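Local coordinates for vacuolar-sorting protein BRO1 (Saccharomyces cerevisiae, PDB 1ZB1), which acts as an endosomal adapter that sorts cargo into multivesicular bodies and recruits the deubiquitinase DOA4 to strip ubiquitin from that cargo, at residues Leu265-Glu270 with Gly274-Phe279. Sequence-based numbering, arbitrary orientation.
Sequences LHLEEE and GEAIAF
Leu-267 packs against Glu-275, Ala-276 and Phe-279 across an antiparallel helical hairpin of the Bro1 domain. Helix 242-269 ends here, and helix 275-290 starts after a short turn with Gly-274 as its N-cap. The two short axes approach to 8.3 Å at 173°, consistent with the small side chain of Ala-276. Its CB sits 3.5 Å from Leu-267 CB, a tight carbon pair. Leu-267 has CG anti to its carbonyl carbon (chi1 -65°), which points CD1 at the second helix while CD2 turns aside. CD1 lies 3.5 Å from Ala-276 CA and 3.6 Å from Glu-275 O. The other methyl, CD2, meets the carboxylate of Glu-275, with OE1 at 3.9 Å. Glu-275 reaches it with an extended chain, CG anti to the backbone N (chi1 -174°), that crosses the leucine at about a right angle. Its OE1 also forms a salt bridge with Arg-272 in the turn. Glu-268 turns its carboxylate away, where OE1 pairs with Lys-313 of helix 303-322. No hydrogen bond joins the two segments. His-263, one turn earlier on helix 242-269, meets the Phe-279 ring edge-to-face. Leu-267 CD1 approaches that ring obliquely, 3.4 Å from Phe-279 CD2.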
loop_
_atom_site.group_PDB
_atom_site.type_symbol
_atom_site.label_atom_id
_atom_site.label_comp_id
_atom_site.label_asym_id
_atom_site.label_seq_id
_atom_site.Cartn_x
_atom_site.Cartn_y
_atom_site.Cartn_z
ATOM N N LEU A 265 21.983 5.602 21.691
ATOM C CA LEU A 265 21.619 6.629 22.659
ATOM C C LEU A 265 21.096 5.967 23.932
ATOM O O LEU A 265 21.201 6.523 25.025
ATOM C CB LEU A 265 20.553 7.563 22.083
ATOM C CG LEU A 265 20.986 8.461 20.920
ATOM C CD1 LEU A 265 19.835 9.365 20.522
ATOM C CD2 LEU A 265 22.194 9.297 21.329
ATOM N N HIS A 266 20.536 4.772 23.779
ATOM C CA HIS A 266 20.017 4.019 24.912
ATOM C C HIS A 266 21.182 3.426 25.700
ATOM O O HIS A 266 21.205 3.483 26.930
ATOM C CB HIS A 266 19.084 2.907 24.422
ATOM C CG HIS A 266 18.869 1.815 25.422
ATOM N ND1 HIS A 266 19.449 0.571 25.297
ATOM C CD2 HIS A 266 18.175 1.793 26.585
ATOM C CE1 HIS A 266 19.123 -0.170 26.341
ATOM N NE2 HIS A 266 18.352 0.548 27.138
ATOM N N LEU A 267 22.147 2.858 24.984
ATOM C CA LEU A 267 23.317 2.262 25.616
ATOM C C LEU A 267 24.072 3.299 26.444
ATOM O O LEU A 267 24.593 2.989 27.514
ATOM C CB LEU A 267 24.242 1.661 24.555
ATOM C CG LEU A 267 23.659 0.486 23.768
ATOM C CD1 LEU A 267 24.663 0.013 22.732
ATOM C CD2 LEU A 267 23.307 -0.640 24.721
ATOM N N GLU A 268 24.127 4.529 25.944
ATOM C CA GLU A 268 24.803 5.611 26.653
ATOM C C GLU A 268 24.001 5.952 27.899
ATOM O O GLU A 268 24.554 6.362 28.919
ATOM C CB GLU A 268 24.906 6.856 25.770
ATOM C CG GLU A 268 25.249 8.117 26.552
ATOM C CD GLU A 268 25.283 9.357 25.689
ATOM O OE1 GLU A 268 24.371 9.530 24.854
ATOM O OE2 GLU A 268 26.216 10.168 25.856
ATOM N N GLU A 269 22.690 5.784 27.796
ATOM C CA GLU A 269 21.772 6.060 28.892
ATOM C C GLU A 269 21.980 5.003 29.978
ATOM O O GLU A 269 21.743 5.253 31.157
ATOM C CB GLU A 269 20.333 6.019 28.369
ATOM C CG GLU A 269 19.326 6.841 29.157
ATOM C CD GLU A 269 17.964 6.890 28.476
ATOM O OE1 GLU A 269 17.342 5.817 28.301
ATOM O OE2 GLU A 269 17.519 8.001 28.112
ATOM N N GLU A 270 22.435 3.822 29.566
ATOM C CA GLU A 270 22.690 2.719 30.488
ATOM C C GLU A 270 24.164 2.701 30.880
ATOM O O GLU A 270 24.664 1.704 31.398
ATOM C CB GLU A 270 22.337 1.382 29.833
ATOM C CG GLU A 270 20.890 1.246 29.392
ATOM C CD GLU A 270 19.930 1.088 30.554
ATOM O OE1 GLU A 270 19.779 2.039 31.349
ATOM O OE2 GLU A 270 19.323 0.002 30.669
ATOM N N GLY A 274 31.221 2.648 24.673
ATOM C CA GLY A 274 32.120 1.664 24.105
ATOM C C GLY A 274 31.262 0.661 23.366
ATOM O O GLY A 274 31.542 0.296 22.225
ATOM N N GLU A 275 30.208 0.205 24.035
ATOM C CA GLU A 275 29.274 -0.726 23.429
ATOM C C GLU A 275 28.395 0.172 22.567
ATOM O O GLU A 275 28.017 -0.181 21.449
ATOM C CB GLU A 275 28.442 -1.424 24.507
ATOM C CG GLU A 275 27.543 -2.526 23.982
ATOM C CD GLU A 275 26.958 -3.379 25.093
ATOM O OE1 GLU A 275 26.229 -2.833 25.947
ATOM O OE2 GLU A 275 27.230 -4.599 25.113
ATOM N N ALA A 276 28.103 1.355 23.102
ATOM C CA ALA A 276 27.296 2.352 22.416
ATOM C C ALA A 276 28.092 2.890 21.233
ATOM O O ALA A 276 27.546 3.127 20.156
ATOM C CB ALA A 276 26.947 3.487 23.368
ATOM N N ILE A 277 29.388 3.088 21.449
ATOM C CA ILE A 277 30.272 3.587 20.402
ATOM C C ILE A 277 30.283 2.601 19.236
ATOM O O ILE A 277 30.352 2.998 18.074
ATOM C CB ILE A 277 31.714 3.773 20.943
ATOM C CG1 ILE A 277 31.728 4.902 21.978
ATOM C CG2 ILE A 277 32.679 4.069 19.800
ATOM C CD1 ILE A 277 33.051 5.066 22.695
ATOM N N ALA A 278 30.205 1.313 19.554
ATOM C CA ALA A 278 30.198 0.277 18.532
ATOM C C ALA A 278 28.937 0.382 17.670
ATOM O O ALA A 278 28.985 0.151 16.461
ATOM C CB ALA A 278 30.281 -1.100 19.186
ATOM N N PHE A 279 27.814 0.735 18.292
ATOM C CA PHE A 279 26.560 0.870 17.562
ATOM C C PHE A 279 26.478 2.166 16.771
ATOM O O PHE A 279 25.821 2.218 15.732
ATOM C CB PHE A 279 25.369 0.744 18.514
ATOM C CG PHE A 279 24.888 -0.664 18.675
ATOM C CD1 PHE A 279 24.081 -1.249 17.703
ATOM C CD2 PHE A 279 25.280 -1.427 19.770
ATOM C CE1 PHE A 279 23.669 -2.578 17.816
ATOM C CE2 PHE A 279 24.876 -2.756 19.896
ATOM C CZ PHE A 279 24.069 -3.333 18.915
#